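Local atomic coordinates of CoA-binding domain-containing protein (PDB entry 1IUK), a protein that is of unknown function but belongs to a CoA-binding family of Rossmann-like fold and probably binds coenzyme A. Residues Y31-L36 against D75-P80; L97-S102 against R124-E129. One frame throughout, in Å; residues are numbered along the deposited sequence.

Contact 1 of 2, residues Y31-L36 against D75-P80; sequences YVPRYL and DVFRPP
Val32 carries this contact, meeting Phe77 and Asp75 from the helix. Its CB points toward the 75-80 segment and lies 3.7 Å from Phe77 CZ, at the edge of that ring and near its plane. From CB the side chain branches. CG1 stands anti to the backbone N (chi1 166°) and reaches two partners at nearly equal range. One is Phe77 CZ at 3.9 Å, approached in the ring plane. The other is Asp75 OD2, also 3.9 Å from Val32 CG1. The second methyl, CG2, touches Cys125 in the loop before helix 126-134, with SG as the nearest atom of that residue.

The fold is a parallel Rossmann-like sheet, with helix 28-38 in the beta-alpha-beta crossover from strand 15-19 to strand 42-46. The helix packs over one face of the sheet. Asp75 lies near the end of strand 73-76, the neighbour of strand 15-19, and Phe77 lies in the loop just past it. Phe77 CB points toward the helix. CG, anti to the carbonyl carbon (chi1 -74°), continues in that direction, and the ring presents CZ to Val32. The ring also touches Val18 of strand 15-19.

Pro33 adds a looser touch, with CD 4.3 Å from Phe77 CZ. Its nitrogen has no proton to give, and the helix is kinked here. One turn on from Val32, Leu36 sends CD2 to within 4.0 Å of Asp75 OD2. Leu36 also packs on Ile16. Asp75 OD2 therefore meets carbon from two helix residues, and no hydrogen bond crosses between the segments. The other carboxylate oxygen, OD1, is probably hydrogen-bonded to Gln101 NE2.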
ATOM      1  N   TYR A  31       3.679   6.586 -10.012  1.00 18.31           N
ATOM      2  CA  TYR A  31       4.556   7.627  -9.492  1.00 18.62           C
ATOM      3  C   TYR A  31       4.642   7.743  -7.972  1.00 19.31           C
ATOM      4  O   TYR A  31       5.670   8.191  -7.460  1.00 19.80           O
ATOM      5  CB  TYR A  31       4.248   8.989 -10.153  1.00 16.70           C
ATOM      6  CG  TYR A  31       2.943   9.661  -9.815  1.00 14.21           C
ATOM      7  CD1 TYR A  31       2.745  10.263  -8.574  1.00 10.16           C
ATOM      8  CD2 TYR A  31       1.923   9.765 -10.772  1.00 13.00           C
ATOM      9  CE1 TYR A  31       1.566  10.955  -8.289  1.00 14.60           C
ATOM     10  CE2 TYR A  31       0.743  10.454 -10.497  1.00 15.15           C
ATOM     11  CZ  TYR A  31       0.569  11.046  -9.255  1.00 16.00           C
ATOM     12  OH  TYR A  31      -0.602  11.712  -8.968  1.00 19.57           O
ATOM     13  N   VAL A  32       3.605   7.329  -7.238  1.00 17.15           N
ATOM     14  CA  VAL A  32       3.682   7.394  -5.774  1.00 16.17           C
ATOM     15  C   VAL A  32       4.695   6.322  -5.338  1.00 18.33           C
ATOM     16  O   VAL A  32       5.600   6.584  -4.531  1.00 21.74           O
ATOM     17  CB  VAL A  32       2.300   7.178  -5.116  1.00 14.33           C
ATOM     18  CG1 VAL A  32       2.461   6.912  -3.629  1.00 10.82           C
ATOM     19  CG2 VAL A  32       1.430   8.410  -5.330  1.00 11.67           C
ATOM     20  N   PRO A  33       4.558   5.095  -5.855  1.00 17.89           N
ATOM     21  CA  PRO A  33       5.515   4.043  -5.486  1.00 18.19           C
ATOM     22  C   PRO A  33       6.960   4.440  -5.865  1.00 19.92           C
ATOM     23  O   PRO A  33       7.933   4.066  -5.197  1.00 15.02           O
ATOM     24  CB  PRO A  33       5.031   2.829  -6.281  1.00 17.63           C
ATOM     25  CG  PRO A  33       3.594   3.107  -6.551  1.00 18.76           C
ATOM     26  CD  PRO A  33       3.483   4.579  -6.722  1.00 15.57           C
ATOM     27  N   ARG A  34       7.081   5.186  -6.958  1.00 18.63           N
ATOM     28  CA  ARG A  34       8.372   5.651  -7.442  1.00 21.01           C
ATOM     29  C   ARG A  34       9.012   6.554  -6.386  1.00 18.05           C
ATOM     30  O   ARG A  34      10.188   6.401  -6.041  1.00 18.48           O
ATOM     31  CB  ARG A  34       8.178   6.429  -8.742  1.00 22.77           C
ATOM     32  CG  ARG A  34       9.157   6.069  -9.829  1.00 28.58           C
ATOM     33  CD  ARG A  34       9.309   7.219 -10.812  1.00 28.01           C
ATOM     34  NE  ARG A  34      10.671   7.304 -11.319  1.00 30.95           N
ATOM     35  CZ  ARG A  34      11.437   8.384 -11.220  1.00 31.53           C
ATOM     36  NH1 ARG A  34      10.967   9.479 -10.629  1.00 30.24           N
ATOM     37  NH2 ARG A  34      12.675   8.367 -11.709  1.00 33.82           N
ATOM     38  N   TYR A  35       8.227   7.497  -5.883  1.00 15.97           N
ATOM     39  CA  TYR A  35       8.693   8.414  -4.853  1.00 19.34           C
ATOM     40  C   TYR A  35       9.141   7.646  -3.608  1.00 22.58           C
ATOM     41  O   TYR A  35      10.193   7.931  -3.023  1.00 21.72           O
ATOM     42  CB  TYR A  35       7.573   9.370  -4.459  1.00 20.32           C
ATOM     43  CG  TYR A  35       7.840  10.124  -3.172  1.00 25.37           C
ATOM     44  CD1 TYR A  35       7.415   9.620  -1.948  1.00 24.10           C
ATOM     45  CD2 TYR A  35       8.519  11.349  -3.181  1.00 26.44           C
ATOM     46  CE1 TYR A  35       7.656  10.313  -0.763  1.00 28.59           C
ATOM     47  CE2 TYR A  35       8.766  12.051  -2.002  1.00 26.30           C
ATOM     48  CZ  TYR A  35       8.331  11.530  -0.796  1.00 29.07           C
ATOM     49  OH  TYR A  35       8.547  12.222   0.377  1.00 25.83           O
ATOM     50  N   LEU A  36       8.320   6.675  -3.209  1.00 19.96           N
ATOM     51  CA  LEU A  36       8.580   5.866  -2.022  1.00 18.37           C
ATOM     52  C   LEU A  36       9.891   5.112  -2.103  1.00 18.90           C
ATOM     53  O   LEU A  36      10.630   5.044  -1.122  1.00 21.08           O
ATOM     54  CB  LEU A  36       7.434   4.876  -1.812  1.00 16.50           C
ATOM     55  CG  LEU A  36       6.293   5.211  -0.844  1.00 20.56           C
ATOM     56  CD1 LEU A  36       6.297   6.656  -0.403  1.00 22.80           C
ATOM     57  CD2 LEU A  36       4.984   4.856  -1.513  1.00 17.21           C
ATOM     58  N   ASP A  75       0.023  -0.294   0.499  1.00 13.15           N
ATOM     59  CA  ASP A  75      -0.476   0.930  -0.145  1.00 10.34           C
ATOM     60  C   ASP A  75      -1.460   0.456  -1.208  1.00 10.38           C
ATOM     61  O   ASP A  75      -1.060  -0.135  -2.210  1.00 11.47           O
ATOM     62  CB  ASP A  75       0.696   1.675  -0.789  1.00 12.46           C
ATOM     63  CG  ASP A  75       0.394   3.138  -1.078  1.00 12.54           C
ATOM     64  OD1 ASP A  75      -0.599   3.700  -0.559  1.00 11.76           O
ATOM     65  OD2 ASP A  75       1.186   3.731  -1.838  1.00 16.84           O
ATOM     66  N   VAL A  76      -2.740   0.715  -0.961  1.00 11.48           N
ATOM     67  CA  VAL A  76      -3.821   0.273  -1.827  1.00 12.29           C
ATOM     68  C   VAL A  76      -4.343   1.306  -2.815  1.00 11.28           C
ATOM     69  O   VAL A  76      -4.848   2.364  -2.428  1.00 11.92           O
ATOM     70  CB  VAL A  76      -5.020  -0.236  -0.967  1.00 13.78           C
ATOM     71  CG1 VAL A  76      -6.086  -0.869  -1.857  1.00 14.22           C
ATOM     72  CG2 VAL A  76      -4.525  -1.252   0.063  1.00 13.67           C
ATOM     73  N   PHE A  77      -4.242   0.969  -4.094  1.00 14.06           N
ATOM     74  CA  PHE A  77      -4.722   1.841  -5.155  1.00 14.65           C
ATOM     75  C   PHE A  77      -5.978   1.269  -5.825  1.00 16.06           C
ATOM     76  O   PHE A  77      -6.559   1.915  -6.703  1.00 14.79           O
ATOM     77  CB  PHE A  77      -3.622   2.045  -6.207  1.00 16.20           C
ATOM     78  CG  PHE A  77      -2.503   2.956  -5.752  1.00 14.40           C
ATOM     79  CD1 PHE A  77      -2.567   4.334  -5.978  1.00 15.13           C
ATOM     80  CD2 PHE A  77      -1.393   2.436  -5.094  1.00 15.26           C
ATOM     81  CE1 PHE A  77      -1.533   5.180  -5.550  1.00 14.00           C
ATOM     82  CE2 PHE A  77      -0.356   3.274  -4.662  1.00 16.52           C
ATOM     83  CZ  PHE A  77      -0.431   4.649  -4.894  1.00 12.54           C
ATOM     84  N   ARG A  78      -6.399   0.065  -5.425  1.00 15.72           N
ATOM     85  CA  ARG A  78      -7.598  -0.545  -6.025  1.00 13.50           C
ATOM     86  C   ARG A  78      -8.849   0.178  -5.535  1.00 12.08           C
ATOM     87  O   ARG A  78      -8.935   0.560  -4.371  1.00 15.37           O
ATOM     88  CB  ARG A  78      -7.646  -2.036  -5.712  1.00 15.30           C
ATOM     89  CG  ARG A  78      -6.339  -2.747  -6.062  1.00 19.25           C
ATOM     90  CD  ARG A  78      -6.439  -3.618  -7.303  1.00 23.74           C
ATOM     91  NE  ARG A  78      -7.306  -3.051  -8.321  1.00 30.24           N
ATOM     92  CZ  ARG A  78      -8.357  -3.680  -8.846  1.00 35.11           C
ATOM     93  NH1 ARG A  78      -8.680  -4.906  -8.451  1.00 37.03           N
ATOM     94  NH2 ARG A  78      -9.088  -3.080  -9.774  1.00 33.57           N
ATOM     95  N   PRO A  79      -9.835   0.392  -6.433  1.00 13.94           N
ATOM     96  CA  PRO A  79     -11.092   1.090  -6.124  1.00 17.05           C
ATOM     97  C   PRO A  79     -11.940   0.386  -5.099  1.00 15.14           C
ATOM     98  O   PRO A  79     -11.802  -0.813  -4.926  1.00 17.09           O
ATOM     99  CB  PRO A  79     -11.796   1.212  -7.476  1.00 17.02           C
ATOM    100  CG  PRO A  79     -11.184   0.171  -8.325  1.00 17.84           C
ATOM    101  CD  PRO A  79      -9.791  -0.076  -7.828  1.00 14.56           C
ATOM    102  N   PRO A  80     -12.842   1.125  -4.415  1.00 18.96           N
ATOM    103  CA  PRO A  80     -13.720   0.553  -3.383  1.00 20.59           C
ATOM    104  C   PRO A  80     -14.542  -0.655  -3.832  1.00 21.12           C
ATOM    105  O   PRO A  80     -14.741  -1.593  -3.064  1.00 21.71           O
ATOM    106  CB  PRO A  80     -14.599   1.731  -2.962  1.00 19.37           C
ATOM    107  CG  PRO A  80     -13.796   2.933  -3.314  1.00 20.59           C
ATOM    108  CD  PRO A  80     -13.102   2.563  -4.593  1.00 18.22           C
TER

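Contact 2 of 2, residues L97-S102 against R124-E129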
ATOM      1  N   LEU A  97       0.196  -2.290   8.331  1.00 15.62           N
ATOM      2  CA  LEU A  97      -0.695  -1.140   8.194  1.00 14.52           C
ATOM      3  C   LEU A  97      -1.292  -1.129   6.787  1.00 13.36           C
ATOM      4  O   LEU A  97      -0.587  -1.445   5.824  1.00 14.81           O
ATOM      5  CB  LEU A  97       0.107   0.145   8.421  1.00 19.43           C
ATOM      6  CG  LEU A  97      -0.548   1.504   8.157  1.00 19.71           C
ATOM      7  CD1 LEU A  97      -1.637   1.757   9.172  1.00 21.80           C
ATOM      8  CD2 LEU A  97       0.504   2.594   8.264  1.00 21.98           C
ATOM      9  N   VAL A  98      -2.580  -0.798   6.672  1.00 12.86           N
ATOM     10  CA  VAL A  98      -3.232  -0.722   5.364  1.00 12.61           C
ATOM     11  C   VAL A  98      -3.517   0.741   5.068  1.00 12.04           C
ATOM     12  O   VAL A  98      -4.140   1.448   5.858  1.00 12.98           O
ATOM     13  CB  VAL A  98      -4.548  -1.535   5.312  1.00 12.91           C
ATOM     14  CG1 VAL A  98      -5.325  -1.209   4.037  1.00  8.41           C
ATOM     15  CG2 VAL A  98      -4.213  -3.015   5.346  1.00 11.95           C
ATOM     16  N   TRP A  99      -3.039   1.183   3.912  1.00 13.05           N
ATOM     17  CA  TRP A  99      -3.177   2.573   3.485  1.00 12.88           C
ATOM     18  C   TRP A  99      -4.042   2.672   2.234  1.00 12.09           C
ATOM     19  O   TRP A  99      -3.608   2.268   1.153  1.00 13.65           O
ATOM     20  CB  TRP A  99      -1.777   3.136   3.180  1.00 14.56           C
ATOM     21  CG  TRP A  99      -1.712   4.626   2.968  1.00 15.43           C
ATOM     22  CD1 TRP A  99      -2.161   5.328   1.879  1.00 16.90           C
ATOM     23  CD2 TRP A  99      -1.200   5.597   3.890  1.00 16.98           C
ATOM     24  NE1 TRP A  99      -1.965   6.673   2.072  1.00 16.20           N
ATOM     25  CE2 TRP A  99      -1.378   6.868   3.297  1.00 17.82           C
ATOM     26  CE3 TRP A  99      -0.610   5.517   5.163  1.00 15.37           C
ATOM     27  CZ2 TRP A  99      -0.987   8.054   3.936  1.00 17.18           C
ATOM     28  CZ3 TRP A  99      -0.221   6.699   5.799  1.00 19.67           C
ATOM     29  CH2 TRP A  99      -0.414   7.950   5.181  1.00 16.00           C
ATOM     30  N   LEU A 100      -5.256   3.192   2.373  1.00 11.71           N
ATOM     31  CA  LEU A 100      -6.124   3.340   1.209  1.00 13.46           C
ATOM     32  C   LEU A 100      -5.821   4.691   0.566  1.00 14.11           C
ATOM     33  O   LEU A 100      -5.959   5.741   1.210  1.00 13.17           O
ATOM     34  CB  LEU A 100      -7.593   3.285   1.621  1.00 15.00           C
ATOM     35  CG  LEU A 100      -8.020   2.011   2.359  1.00 14.34           C
ATOM     36  CD1 LEU A 100      -9.538   2.058   2.584  1.00 17.13           C
ATOM     37  CD2 LEU A 100      -7.601   0.762   1.561  1.00 13.22           C
ATOM     38  N   GLN A 101      -5.410   4.661  -0.698  1.00 14.84           N
ATOM     39  CA  GLN A 101      -5.069   5.886  -1.410  1.00 15.34           C
ATOM     40  C   GLN A 101      -6.252   6.837  -1.635  1.00 17.19           C
ATOM     41  O   GLN A 101      -7.397   6.509  -1.337  1.00 16.11           O
ATOM     42  CB  GLN A 101      -4.388   5.527  -2.728  1.00 12.50           C
ATOM     43  CG  GLN A 101      -2.944   5.075  -2.537  1.00 12.89           C
ATOM     44  CD  GLN A 101      -2.006   6.245  -2.240  1.00 16.10           C
ATOM     45  OE1 GLN A 101      -2.082   7.296  -2.886  1.00 20.15           O
ATOM     46  NE2 GLN A 101      -1.122   6.067  -1.267  1.00 10.28           N
ATOM     47  N   SER A 102      -5.955   8.030  -2.143  1.00 20.05           N
ATOM     48  CA  SER A 102      -6.967   9.054  -2.402  1.00 20.18           C
ATOM     49  C   SER A 102      -8.214   8.572  -3.146  1.00 16.61           C
ATOM     50  O   SER A 102      -8.124   7.836  -4.132  1.00 17.03           O
ATOM     51  CB  SER A 102      -6.332  10.209  -3.180  1.00 24.92           C
ATOM     52  OG  SER A 102      -5.277  10.792  -2.431  1.00 31.66           O
ATOM     53  N   ARG A 124      -5.918   9.107   1.750  1.00 26.09           N
ATOM     54  CA  ARG A 124      -4.764   9.994   1.875  1.00 25.97           C
ATOM     55  C   ARG A 124      -3.729   9.518   0.867  1.00 22.56           C
ATOM     56  O   ARG A 124      -3.669   8.336   0.547  1.00 22.71           O
ATOM     57  CB  ARG A 124      -4.174   9.934   3.285  1.00 25.98           C
ATOM     58  CG  ARG A 124      -4.950  10.727   4.314  1.00 29.99           C
ATOM     59  CD  ARG A 124      -4.032  11.267   5.401  1.00 39.73           C
ATOM     60  NE  ARG A 124      -3.940  10.377   6.562  1.00 47.42           N
ATOM     61  CZ  ARG A 124      -3.426  10.720   7.746  1.00 52.05           C
ATOM     62  NH1 ARG A 124      -2.945  11.944   7.947  1.00 53.71           N
ATOM     63  NH2 ARG A 124      -3.398   9.838   8.739  1.00 53.29           N
ATOM     64  N   CYS A 125      -2.934  10.442   0.341  1.00 22.50           N
ATOM     65  CA  CYS A 125      -1.894  10.076  -0.605  1.00 21.48           C
ATOM     66  C   CYS A 125      -0.631   9.848   0.213  1.00 20.18           C
ATOM     67  O   CYS A 125      -0.131  10.773   0.853  1.00 20.62           O
ATOM     68  CB  CYS A 125      -1.658  11.196  -1.624  1.00 22.42           C
ATOM     69  SG  CYS A 125      -0.442  10.758  -2.891  1.00 26.63           S
ATOM     70  N   LEU A 126      -0.123   8.619   0.195  1.00 17.96           N
ATOM     71  CA  LEU A 126       1.068   8.281   0.961  1.00 17.60           C
ATOM     72  C   LEU A 126       2.272   9.187   0.640  1.00 20.04           C
ATOM     73  O   LEU A 126       3.038   9.547   1.543  1.00 19.59           O
ATOM     74  CB  LEU A 126       1.432   6.803   0.741  1.00 15.58           C
ATOM     75  CG  LEU A 126       2.560   6.207   1.600  1.00 15.53           C
ATOM     76  CD1 LEU A 126       2.444   6.679   3.046  1.00 12.15           C
ATOM     77  CD2 LEU A 126       2.504   4.683   1.518  1.00 11.93           C
ATOM     78  N   MET A 127       2.448   9.553  -0.629  1.00 19.82           N
ATOM     79  CA  MET A 127       3.569  10.424  -1.004  1.00 22.59           C
ATOM     80  C   MET A 127       3.423  11.776  -0.325  1.00 22.23           C
ATOM     81  O   MET A 127       4.352  12.277   0.319  1.00 22.30           O
ATOM     82  CB  MET A 127       3.611  10.649  -2.514  1.00 23.34           C
ATOM     83  CG  MET A 127       4.652  11.700  -2.937  1.00 24.51           C
ATOM     84  SD  MET A 127       4.848  11.715  -4.721  1.00 26.99           S
ATOM     85  CE  MET A 127       3.153  12.167  -5.195  1.00 24.02           C
ATOM     86  N   VAL A 128       2.243  12.361  -0.480  1.00 22.51           N
ATOM     87  CA  VAL A 128       1.956  13.651   0.104  1.00 22.58           C
ATOM     88  C   VAL A 128       2.174  13.601   1.605  1.00 25.50           C
ATOM     89  O   VAL A 128       2.870  14.451   2.162  1.00 25.34           O
ATOM     90  CB  VAL A 128       0.518  14.063  -0.199  1.00 22.99           C
ATOM     91  CG1 VAL A 128       0.083  15.179   0.725  1.00 24.64           C
ATOM     92  CG2 VAL A 128       0.407  14.475  -1.661  1.00 19.97           C
ATOM     93  N   GLU A 129       1.597  12.592   2.254  1.00 24.11           N
ATOM     94  CA  GLU A 129       1.720  12.440   3.700  1.00 21.72           C
ATOM     95  C   GLU A 129       3.159  12.236   4.142  1.00 20.34           C
ATOM     96  O   GLU A 129       3.571  12.745   5.190  1.00 20.79           O
ATOM     97  CB  GLU A 129       0.860  11.275   4.176  1.00 25.03           C
ATOM     98  CG  GLU A 129      -0.634  11.596   4.193  1.00 30.00           C
ATOM     99  CD  GLU A 129      -0.937  12.967   4.786  1.00 33.24           C
ATOM    100  OE1 GLU A 129      -1.613  13.776   4.115  1.00 33.63           O
ATOM    101  OE2 GLU A 129      -0.500  13.235   5.923  1.00 34.82           O
TER
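Trp99 turns one face to Leu126, the two side chains crossing obliquely, and puts its indole nitrogen on the backbone of Arg124. NE1 donates to Arg124 O over 2.8 Å, with an angle of 145° at the hydrogen. The donor sits above the carbonyl plane, 63° out of it, and the oxygen is somewhat tilted from the indole plane. Leu126 CD1 rests over the six-membered ring, 3.6 Å from its centroid and almost on the normal, as a CH-pi contact. Glu129 crosses the indole at about a right angle. Its CG meets the ring in plane, 3.6 Å from Trp99 CZ2. Trp99 CB points toward the 124-129 segment, and CG, anti to the backbone N (chi1 -169°), continues in that direction.

The contact joins strand 98-100 of the Rossmann-like sheet to the start of helix 126-134, which follows the outermost strand 120-122. Cys125 is the N-cap of that helix. An alanine at Trp99 would probably leave Arg124 O without its indole donor and open a gap beside Leu126 CD1 and Glu129 CG.

Gln101 crosses Leu126 at about a right angle. Its NE2 lies 3.3 Å from Leu126 CB. It is also close to Leu126 N, but both are donors and form no bond; the polar partner of NE2 is Asp75. Its OE1 is turned to Cys125, 3.6 Å from CA. Gln101 CA gives a CA-H...O contact of 3.4 Å to Arg124 O, so that oxygen takes a second, softer partner besides the indole. A weak bond runs from Arg124 N to Leu100 O.

Arg124 packs CB against the indole, 3.8 Å from Trp99 CZ2. Its bent chain carries NH1 to a salt bridge with Glu129 OE2, 3.4 Å away, and OE2 is also paired with Arg132.

How the contacts relate
Contacts 1 and 2 are neighbours, with centres about 7 Å apart, and follow each other along the chain. Strands 73-76 and 98-100 lie side by side in the parallel sheet, where Val76 N is probably hydrogen-bonded to Trp99 O at 2.8 Å. The side chains meet too. Asp75 OD1 and Gln101 NE2 form a probable, short hydrogen bond of 2.5 Å, and Phe77 CE1 packs 3.3 Å from Gln101 CG. Leu126 touches Leu36 and Met127 touches Tyr31 and Tyr35, so helices 126-134 and 28-38 are in contact. Both contacts include residues just past the strands' C-terminal ends, the side where Rossmann-like folds usually bind their cofactor.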